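Local coordinates for putative uncharacterized protein (Coprinopsis cinerea, PDB 3W9A) that probably hydrolyses beta-glucans, as other members of glycoside hydrolase family 131 do, using a catalytic domain built as a beta-jelly roll, at residues T68-N73 with M77-I82; F98-T103 with H114-F119; T124-G129 with S135-Y140. All coordinates share one frame; numbering follows the deposited sequence.

How the contacts relate
Contact 2 lies deepest of the three: 98-103 and 114-119 belong to different sheets of the jelly roll, and apolar side chains alone join them. Contact 3 is also largely buried, but there neighbouring strands of a hairpin, 124-129 and 135-140, combine backbone bonds with apolar packing. Contact 1 is partly buried, with its W72-N73 tip exposed, and is the most polar, tying the loop 68-73 to strand 77-82 around a charged arginine. All three reach the same sheet. Contacts 2 and 3 adjoin, since strands 114-119 and 124-128 are neighbours in it, whereas contact 1 meets contact 2 where E80 packs on F118 and does not touch contact 3.

Contact 1: T68-N73 with M77-I82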
loop_
_atom_site.group_PDB
_atom_site.type_symbol
_atom_site.label_atom_id
_atom_site.label_comp_id
_atom_site.label_asym_id
_atom_site.label_seq_id
_atom_site.Cartn_x
_atom_site.Cartn_y
_atom_site.Cartn_z
ATOM N N THR A 68 0.003 -18.441 -7.370
ATOM C CA THR A 68 -1.160 -19.020 -8.011
ATOM C C THR A 68 -2.213 -19.494 -7.017
ATOM O O THR A 68 -3.363 -19.616 -7.384
ATOM C CB THR A 68 -0.813 -20.201 -8.946
ATOM O OG1 THR A 68 -0.268 -21.287 -8.195
ATOM C CG2 THR A 68 0.148 -19.779 -9.974
ATOM N N THR A 69 -1.833 -19.724 -5.761
ATOM C CA THR A 69 -2.809 -20.106 -4.735
ATOM C C THR A 69 -3.460 -18.925 -4.012
ATOM O O THR A 69 -4.281 -19.140 -3.123
ATOM C CB THR A 69 -2.180 -20.991 -3.664
ATOM O OG1 THR A 69 -1.357 -20.180 -2.789
ATOM C CG2 THR A 69 -1.359 -22.125 -4.303
ATOM N N ALA A 70 -3.094 -17.695 -4.375
ATOM C CA ALA A 70 -3.566 -16.500 -3.661
ATOM C C ALA A 70 -4.914 -16.045 -4.202
ATOM O O ALA A 70 -5.045 -14.975 -4.784
ATOM C CB ALA A 70 -2.542 -15.376 -3.782
ATOM N N THR A 71 -5.921 -16.874 -4.019
ATOM C CA THR A 71 -7.172 -16.713 -4.713
ATOM C C THR A 71 -8.247 -16.616 -3.643
ATOM O O THR A 71 -8.372 -17.516 -2.816
ATOM C CB THR A 71 -7.402 -17.910 -5.657
ATOM O OG1 THR A 71 -7.177 -19.136 -4.969
ATOM C CG2 THR A 71 -6.424 -17.865 -6.798
ATOM N N TRP A 72 -8.994 -15.514 -3.628
ATOM C CA TRP A 72 -9.979 -15.299 -2.569
ATOM C C TRP A 72 -11.407 -15.392 -3.106
ATOM O O TRP A 72 -12.132 -16.372 -2.830
ATOM C CB TRP A 72 -9.734 -13.954 -1.881
ATOM C CG TRP A 72 -10.710 -13.676 -0.811
ATOM C CD1 TRP A 72 -10.926 -14.429 0.288
ATOM C CD2 TRP A 72 -11.622 -12.578 -0.737
ATOM N NE1 TRP A 72 -11.914 -13.877 1.051
ATOM C CE2 TRP A 72 -12.360 -12.735 0.446
ATOM C CE3 TRP A 72 -11.881 -11.469 -1.552
ATOM C CZ2 TRP A 72 -13.340 -11.826 0.849
ATOM C CZ3 TRP A 72 -12.863 -10.561 -1.160
ATOM C CH2 TRP A 72 -13.587 -10.749 0.028
ATOM N N ASN A 73 -11.801 -14.384 -3.876
ATOM C CA ASN A 73 -13.140 -14.311 -4.451
ATOM C C ASN A 73 -13.152 -14.596 -5.949
ATOM O O ASN A 73 -14.176 -14.418 -6.601
ATOM C CB ASN A 73 -13.687 -12.912 -4.258
ATOM C CG ASN A 73 -12.890 -11.890 -5.039
ATOM O OD1 ASN A 73 -11.660 -11.965 -5.100
ATOM N ND2 ASN A 73 -13.577 -10.951 -5.655
HETATM N N MSE A 77 -5.031 -12.974 -8.496
HETATM C CA MSE A 77 -4.011 -13.134 -7.458
HETATM C C MSE A 77 -4.164 -11.985 -6.529
HETATM O O MSE A 77 -4.058 -10.850 -6.947
HETATM C CB MSE A 77 -2.595 -13.190 -8.038
HETATM C CG MSE A 77 -2.578 -14.207 -9.167
HETATM SE SE MSE A 77 -0.820 -14.996 -9.626
HETATM C CE MSE A 77 0.435 -13.673 -8.914
ATOM N N ARG A 78 -4.432 -12.271 -5.262
ATOM C CA ARG A 78 -4.734 -11.216 -4.285
ATOM C C ARG A 78 -4.138 -11.523 -2.926
ATOM O O ARG A 78 -4.343 -12.623 -2.397
ATOM C CB ARG A 78 -6.247 -11.043 -4.134
ATOM C CG ARG A 78 -6.960 -10.548 -5.375
ATOM C CD ARG A 78 -8.434 -10.277 -5.095
ATOM N NE ARG A 78 -8.655 -9.072 -4.305
ATOM C CZ ARG A 78 -9.859 -8.528 -4.088
ATOM N NH1 ARG A 78 -10.948 -9.091 -4.574
ATOM N NH2 ARG A 78 -9.983 -7.427 -3.369
ATOM N N THR A 79 -3.407 -10.555 -2.374
ATOM C CA THR A 79 -2.921 -10.621 -0.993
ATOM C C THR A 79 -3.046 -9.226 -0.460
ATOM O O THR A 79 -2.263 -8.365 -0.837
ATOM C CB THR A 79 -1.458 -11.044 -0.915
ATOM O OG1 THR A 79 -1.329 -12.402 -1.358
ATOM C CG2 THR A 79 -0.940 -10.923 0.515
ATOM N N GLU A 80 -4.057 -8.984 0.369
ATOM C CA GLU A 80 -4.416 -7.617 0.758
ATOM C C GLU A 80 -4.852 -7.576 2.218
ATOM O O GLU A 80 -5.667 -8.386 2.651
ATOM C CB GLU A 80 -5.540 -7.084 -0.144
ATOM C CG GLU A 80 -5.526 -7.748 -1.507
ATOM C CD GLU A 80 -6.595 -7.293 -2.468
ATOM O OE1 GLU A 80 -7.551 -6.604 -2.077
ATOM O OE2 GLU A 80 -6.455 -7.643 -3.658
ATOM N N LEU A 81 -4.304 -6.636 2.965
ATOM C CA LEU A 81 -4.809 -6.322 4.305
ATOM C C LEU A 81 -5.662 -5.080 4.227
ATOM O O LEU A 81 -5.561 -4.320 3.262
ATOM C CB LEU A 81 -3.632 -6.068 5.247
ATOM C CG LEU A 81 -2.703 -7.258 5.491
ATOM C CD1 LEU A 81 -1.276 -6.779 5.731
ATOM C CD2 LEU A 81 -3.192 -8.115 6.653
ATOM N N ILE A 82 -6.489 -4.869 5.242
ATOM C CA ILE A 82 -7.339 -3.690 5.337
ATOM C C ILE A 82 -7.156 -3.079 6.721
ATOM O O ILE A 82 -6.993 -3.804 7.697
ATOM C CB ILE A 82 -8.832 -4.026 5.191
ATOM C CG1 ILE A 82 -9.108 -4.899 3.954
ATOM C CG2 ILE A 82 -9.690 -2.764 5.199
ATOM C CD1 ILE A 82 -9.011 -4.179 2.632
#
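R78 is held by the loop 68-73 at both ends, its backbone N by A70 and its guanidinium by N73. The N donates to A70 O at 2.8 Å, a fairly straight bond in the carbonyl plane that pins the inverse gamma turn centred on A70 to the start of the strand. Alanine suits that turn because its small CB can lie against the R78 backbone, 3.6 Å from R78 O. From CB, which stays 4.2 Å from A70 O, the R78 chain runs out to CD, 3.6 Å from N73 OD1. A bend at chi3 (73°) then turns the guanidinium toward E80, two residues on and so on the same face of the sheet. NE reaches E80 OE2 at 2.7 Å and NH2 reaches E80 OE1 at 2.9 Å, a side-on grip close to the guanidinium plane. NH1 bonds N73 OD1 at 3.0 Å, coming from above the amide plane, and lies at the edge of the W72 ring, whose plane stands nearly perpendicular to the guanidinium. A leucine in place of R78 would probably leave the E80 carboxylate without its arginine mate and N73 OD1 without the NH1 donor. A glycerol weakly bonded to NH2 is consistent with a pocket here. With H200 also bonding OE1, the buried carboxylate is fixed in position and rotation, and R78 joins it to the exposed W72-N73 end of the loop.

Contact 2: F98-T103 with H114-F119; sequences FSIKRT and HQVMFF
M117 lies over one face of the F98 ring in a Met-aromatic contact between the two sheets of the beta-jelly roll. The residue is selenomethionine here, with SE in the place of sulfur. Its CG makes the close approach, 3.5 Å from F98 CE1, and sits over the rim of the ring in a CH-pi contact. The chain bends at chi2 and chi3 (-58° and -48°), folding the terminal methyl back over the ring, where CE comes 3.8 Å from F98 CG. SE itself stands above the same face at a longer distance, 4.7 Å from the ring centroid. A flexible, polarisable side chain suits this place, since it can curl to follow a flat aromatic surface.

Beside this pair, I100 and V116 meet through their outer methyls. The two branched residues suit extended strands and present apolar surface to the space between the sheets. I100 CD1 also comes within 4.3 Å of M117 CG, so the isoleucine bridges V116 and M117.

The next shell fixes these groups. Y161 meets the F98 ring edge-to-face and also bonds M117 O through its hydroxyl, so one tyrosine steadies both partners; L126 packs on F98 as well. W215 touches both I100 and V116. Strand 98-101 is bonded through its backbone to strands 157-164 and 213-224, so F98 and I100 project from a strand paired within its sheet. On the other side the chain turns a corner at M117, whose positive phi (55°) marks a break in the extended run. At the I100-V116 contact, I100 CD1 lies 3.6 Å from V116 CG1.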
loop_
_atom_site.group_PDB
_atom_site.type_symbol
_atom_site.label_atom_id
_atom_site.label_comp_id
_atom_site.label_asym_id
_atom_site.label_seq_id
_atom_site.Cartn_x
_atom_site.Cartn_y
_atom_site.Cartn_z
ATOM N N PHE A 98 2.411 5.471 2.707
ATOM C CA PHE A 98 3.066 4.177 2.598
ATOM C C PHE A 98 4.308 4.324 1.744
ATOM O O PHE A 98 4.459 5.312 0.998
ATOM C CB PHE A 98 2.153 3.117 1.969
ATOM C CG PHE A 98 1.666 3.473 0.595
ATOM C CD1 PHE A 98 2.298 2.962 -0.538
ATOM C CD2 PHE A 98 0.579 4.322 0.432
ATOM C CE1 PHE A 98 1.867 3.311 -1.801
ATOM C CE2 PHE A 98 0.144 4.675 -0.836
ATOM C CZ PHE A 98 0.785 4.160 -1.949
ATOM N N SER A 99 5.175 3.321 1.848
ATOM C CA SER A 99 6.351 3.176 1.002
ATOM C C SER A 99 6.362 1.783 0.415
ATOM O O SER A 99 6.104 0.807 1.116
ATOM C CB SER A 99 7.653 3.369 1.803
ATOM O OG SER A 99 7.648 4.595 2.524
ATOM N N ILE A 100 6.724 1.697 -0.854
ATOM C CA ILE A 100 6.687 0.459 -1.575
ATOM C C ILE A 100 7.964 0.258 -2.416
ATOM O O ILE A 100 8.612 1.219 -2.866
ATOM C CB ILE A 100 5.387 0.414 -2.409
ATOM C CG1 ILE A 100 5.153 -0.964 -3.017
ATOM C CG2 ILE A 100 5.383 1.457 -3.507
ATOM C CD1 ILE A 100 3.702 -1.219 -3.370
ATOM N N LYS A 101 8.355 -0.999 -2.580
ATOM C CA LYS A 101 9.423 -1.337 -3.514
ATOM C C LYS A 101 9.309 -2.753 -4.016
ATOM O O LYS A 101 8.539 -3.573 -3.483
ATOM C CB LYS A 101 10.799 -1.175 -2.876
ATOM C CG LYS A 101 11.182 -2.296 -1.917
ATOM C CD LYS A 101 12.683 -2.522 -1.880
ATOM C CE LYS A 101 13.022 -3.720 -1.023
ATOM N NZ LYS A 101 14.492 -3.845 -0.850
ATOM N N ARG A 102 10.117 -3.027 -5.037
ATOM C CA ARG A 102 10.337 -4.381 -5.529
ATOM C C ARG A 102 11.826 -4.673 -5.505
ATOM O O ARG A 102 12.633 -3.761 -5.323
ATOM C CB ARG A 102 9.794 -4.532 -6.949
ATOM C CG ARG A 102 10.482 -3.676 -8.004
ATOM C CD ARG A 102 10.203 -4.269 -9.372
ATOM N NE ARG A 102 11.076 -3.756 -10.406
ATOM C CZ ARG A 102 12.128 -4.403 -10.912
ATOM N NH1 ARG A 102 12.498 -5.596 -10.457
ATOM N NH2 ARG A 102 12.827 -3.836 -11.890
ATOM N N THR A 103 12.186 -5.941 -5.673
ATOM C CA THR A 103 13.587 -6.321 -5.903
ATOM C C THR A 103 13.674 -7.007 -7.253
ATOM O O THR A 103 12.722 -6.987 -8.041
ATOM C CB THR A 103 14.129 -7.245 -4.789
ATOM O OG1 THR A 103 13.477 -8.528 -4.824
ATOM C CG2 THR A 103 13.940 -6.612 -3.414
ATOM N N HIS A 114 -1.592 -4.931 -12.610
ATOM C CA HIS A 114 -1.623 -4.986 -11.142
ATOM C C HIS A 114 -2.316 -3.763 -10.618
ATOM O O HIS A 114 -2.148 -2.680 -11.171
ATOM C CB HIS A 114 -0.225 -4.932 -10.529
ATOM C CG HIS A 114 0.695 -5.973 -11.042
ATOM N ND1 HIS A 114 1.216 -5.924 -12.311
ATOM C CD2 HIS A 114 1.203 -7.082 -10.460
ATOM C CE1 HIS A 114 2.003 -6.969 -12.494
ATOM N NE2 HIS A 114 2.010 -7.688 -11.388
ATOM N N GLN A 115 -3.055 -3.932 -9.533
ATOM C CA GLN A 115 -3.620 -2.812 -8.789
ATOM C C GLN A 115 -3.100 -2.924 -7.369
ATOM O O GLN A 115 -3.183 -3.993 -6.741
ATOM C CB GLN A 115 -5.143 -2.866 -8.808
ATOM C CG GLN A 115 -5.758 -2.587 -10.171
ATOM C CD GLN A 115 -7.009 -3.390 -10.441
ATOM O OE1 GLN A 115 -7.763 -3.710 -9.527
ATOM N NE2 GLN A 115 -7.234 -3.742 -11.707
ATOM N N VAL A 116 -2.532 -1.838 -6.872
ATOM C CA VAL A 116 -1.824 -1.870 -5.613
ATOM C C VAL A 116 -2.189 -0.663 -4.787
ATOM O O VAL A 116 -2.329 0.430 -5.324
ATOM C CB VAL A 116 -0.319 -1.876 -5.851
ATOM C CG1 VAL A 116 0.409 -2.173 -4.564
ATOM C CG2 VAL A 116 0.052 -2.912 -6.929
HETATM N N MSE A 117 -2.341 -0.865 -3.482
HETATM C CA MSE A 117 -2.649 0.228 -2.557
HETATM C C MSE A 117 -3.893 0.967 -3.019
HETATM O O MSE A 117 -3.894 2.171 -3.199
HETATM C CB MSE A 117 -1.418 1.135 -2.401
HETATM C CG MSE A 117 -0.098 0.425 -2.049
HETATM SE SE MSE A 117 -0.170 -0.645 -0.370
HETATM C CE MSE A 117 -0.998 0.751 0.759
ATOM N N PHE A 118 -4.977 0.218 -3.181
ATOM C CA PHE A 118 -6.196 0.717 -3.809
ATOM C C PHE A 118 -7.374 0.711 -2.860
ATOM O O PHE A 118 -7.501 -0.182 -2.019
ATOM C CB PHE A 118 -6.568 -0.107 -5.056
ATOM C CG PHE A 118 -6.775 -1.589 -4.813
ATOM C CD1 PHE A 118 -8.027 -2.104 -4.499
ATOM C CD2 PHE A 118 -5.728 -2.484 -4.992
ATOM C CE1 PHE A 118 -8.205 -3.480 -4.311
ATOM C CE2 PHE A 118 -5.901 -3.851 -4.803
ATOM C CZ PHE A 118 -7.138 -4.353 -4.481
ATOM N N PHE A 119 -8.244 1.704 -3.025
ATOM C CA PHE A 119 -9.562 1.658 -2.410
ATOM C C PHE A 119 -10.435 0.724 -3.220
ATOM O O PHE A 119 -10.191 0.537 -4.414
ATOM C CB PHE A 119 -10.198 3.044 -2.369
ATOM C CG PHE A 119 -9.566 3.957 -1.382
ATOM C CD1 PHE A 119 -10.013 4.007 -0.082
ATOM C CD2 PHE A 119 -8.521 4.770 -1.761
ATOM C CE1 PHE A 119 -9.427 4.844 0.832
ATOM C CE2 PHE A 119 -7.935 5.631 -0.864
ATOM C CZ PHE A 119 -8.388 5.672 0.437
#

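Contact 3: T124-G129 with S135-Y140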
loop_
_atom_site.group_PDB
_atom_site.type_symbol
_atom_site.label_atom_id
_atom_site.label_comp_id
_atom_site.label_asym_id
_atom_site.label_seq_id
_atom_site.Cartn_x
_atom_site.Cartn_y
_atom_site.Cartn_z
ATOM N N THR A 124 -8.641 6.005 -6.129
ATOM C CA THR A 124 -7.195 6.206 -6.280
ATOM C C THR A 124 -6.488 4.897 -5.998
ATOM O O THR A 124 -6.976 4.074 -5.216
ATOM C CB THR A 124 -6.651 7.345 -5.388
ATOM O OG1 THR A 124 -5.342 7.753 -5.831
ATOM C CG2 THR A 124 -6.619 6.936 -3.910
ATOM N N GLU A 125 -5.338 4.718 -6.646
ATOM C CA GLU A 125 -4.556 3.505 -6.551
ATOM C C GLU A 125 -3.285 3.649 -7.362
ATOM O O GLU A 125 -3.107 4.607 -8.135
ATOM C CB GLU A 125 -5.334 2.298 -7.102
ATOM C CG GLU A 125 -5.635 2.376 -8.606
ATOM C CD GLU A 125 -6.569 1.278 -9.075
ATOM O OE1 GLU A 125 -6.664 0.216 -8.395
ATOM O OE2 GLU A 125 -7.229 1.484 -10.113
ATOM N N LEU A 126 -2.418 2.665 -7.203
ATOM C CA LEU A 126 -1.251 2.541 -8.039
ATOM C C LEU A 126 -1.505 1.360 -8.935
ATOM O O LEU A 126 -2.167 0.394 -8.525
ATOM C CB LEU A 126 0.003 2.284 -7.195
ATOM C CG LEU A 126 0.492 3.401 -6.246
ATOM C CD1 LEU A 126 1.642 2.921 -5.376
ATOM C CD2 LEU A 126 0.898 4.653 -7.000
ATOM N N LYS A 127 -1.004 1.429 -10.153
ATOM C CA LYS A 127 -0.944 0.239 -11.011
ATOM C C LYS A 127 0.446 -0.007 -11.569
ATOM O O LYS A 127 1.311 0.865 -11.508
ATOM C CB LYS A 127 -1.911 0.338 -12.170
ATOM C CG LYS A 127 -3.346 0.675 -11.796
ATOM C CD LYS A 127 -4.284 0.031 -12.807
ATOM C CE LYS A 127 -5.529 0.850 -13.044
ATOM N NZ LYS A 127 -6.397 0.112 -14.010
ATOM N N TYR A 128 0.630 -1.214 -12.095
ATOM C CA TYR A 128 1.843 -1.625 -12.767
ATOM C C TYR A 128 1.475 -2.605 -13.884
ATOM O O TYR A 128 0.507 -3.382 -13.758
ATOM C CB TYR A 128 2.771 -2.294 -11.756
ATOM C CG TYR A 128 4.135 -2.700 -12.270
ATOM C CD1 TYR A 128 5.095 -1.744 -12.586
ATOM C CD2 TYR A 128 4.480 -4.039 -12.405
ATOM C CE1 TYR A 128 6.343 -2.106 -13.057
ATOM C CE2 TYR A 128 5.738 -4.419 -12.852
ATOM C CZ TYR A 128 6.668 -3.447 -13.174
ATOM O OH TYR A 128 7.928 -3.802 -13.604
ATOM N N GLY A 129 2.248 -2.559 -14.964
ATOM C CA GLY A 129 2.148 -3.499 -16.083
ATOM C C GLY A 129 1.102 -3.142 -17.116
ATOM O O GLY A 129 0.627 -4.017 -17.828
ATOM N N SER A 135 6.368 -0.821 -17.557
ATOM C CA SER A 135 7.395 -0.971 -16.513
ATOM C C SER A 135 7.441 0.206 -15.546
ATOM O O SER A 135 8.311 0.260 -14.674
ATOM C CB SER A 135 8.784 -1.167 -17.131
ATOM O OG SER A 135 8.802 -2.371 -17.859
ATOM N N ASN A 136 6.527 1.156 -15.712
ATOM C CA ASN A 136 6.366 2.219 -14.741
ATOM C C ASN A 136 5.343 1.870 -13.682
ATOM O O ASN A 136 4.347 1.193 -13.930
ATOM C CB ASN A 136 5.944 3.527 -15.406
ATOM C CG ASN A 136 7.085 4.210 -16.141
ATOM O OD1 ASN A 136 8.095 3.599 -16.449
ATOM N ND2 ASN A 136 6.917 5.491 -16.414
ATOM N N LEU A 137 5.604 2.371 -12.491
ATOM C CA LEU A 137 4.636 2.400 -11.425
ATOM C C LEU A 137 3.817 3.681 -11.629
ATOM O O LEU A 137 4.339 4.771 -11.460
ATOM C CB LEU A 137 5.386 2.423 -10.092
ATOM C CG LEU A 137 4.620 2.296 -8.780
ATOM C CD1 LEU A 137 3.893 0.948 -8.692
ATOM C CD2 LEU A 137 5.562 2.482 -7.598
ATOM N N GLY A 138 2.550 3.544 -12.014
ATOM C CA GLY A 138 1.666 4.689 -12.186
ATOM C C GLY A 138 0.684 4.886 -11.051
ATOM O O GLY A 138 0.161 3.917 -10.503
ATOM N N TRP A 139 0.433 6.149 -10.712
ATOM C CA TRP A 139 -0.628 6.542 -9.781
ATOM C C TRP A 139 -1.811 7.042 -10.552
ATOM O O TRP A 139 -1.663 7.826 -11.508
ATOM C CB TRP A 139 -0.178 7.649 -8.838
ATOM C CG TRP A 139 -1.226 8.086 -7.881
ATOM C CD1 TRP A 139 -1.721 7.373 -6.817
ATOM C CD2 TRP A 139 -1.922 9.333 -7.883
ATOM N NE1 TRP A 139 -2.681 8.113 -6.164
ATOM C CE2 TRP A 139 -2.813 9.322 -6.794
ATOM C CE3 TRP A 139 -1.878 10.463 -8.702
ATOM C CZ2 TRP A 139 -3.660 10.392 -6.509
ATOM C CZ3 TRP A 139 -2.709 11.531 -8.407
ATOM C CH2 TRP A 139 -3.588 11.488 -7.324
ATOM N N TYR A 140 -2.988 6.601 -10.122
ATOM C CA TYR A 140 -4.237 6.953 -10.753
ATOM C C TYR A 140 -5.157 7.687 -9.786
ATOM O O TYR A 140 -5.139 7.448 -8.568
ATOM C CB TYR A 140 -4.925 5.692 -11.232
ATOM C CG TYR A 140 -4.204 5.008 -12.355
ATOM C CD1 TYR A 140 -4.723 5.023 -13.647
ATOM C CD2 TYR A 140 -2.990 4.380 -12.141
ATOM C CE1 TYR A 140 -4.065 4.393 -14.689
ATOM C CE2 TYR A 140 -2.309 3.765 -13.181
ATOM C CZ TYR A 140 -2.851 3.766 -14.448
ATOM O OH TYR A 140 -2.181 3.134 -15.474
#
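Y140 and K127 pack side chain to side chain on one face of an antiparallel hairpin whose backbones are firmly paired beneath them. Y140 N gives a 2.8 Å bond to E125 O, and K127 N and G138 O are joined at the same length, with G138 N returning a bond to K127 O. Between these hydrogen-bonded pairs lies the non-hydrogen-bonded pair L126 and W139. There L126 CD2 meets the edge of the indole and comes 3.7 Å from W139 CB. At the T124 end the hydroxyl OG1, placed anti to its own backbone N (chi1 -164°), donates to Y140 O at 2.8 Å. Threonine thus doubles the grip on a carbonyl that receives a weak bond from E125 N.

The face of K127 and Y140 is well packed but partly exposed. K127 CG touches Y140 CE2 at 3.5 Å, and CE sits over the middle of the phenol ring, 4.1 Å from its centroid. The long aliphatic part of lysine suits this ring, while NZ continues to a salt bridge with E113; any cation-pi attraction is weak at best. Glycine suits position 138, because a side chain there would crowd the Y140 ring. The turn end is looser: the edge of the Y128 ring lies along the exposed S135, with CE1 3.5 Å from S135 O.

Strand 124-128 bonds strand 114-119 along its other edge, and strand 136-141 continues the sheet to strand 144-150. L126 and L137 turn to the opposing sheet, where both rest on F159 of strand 157-164.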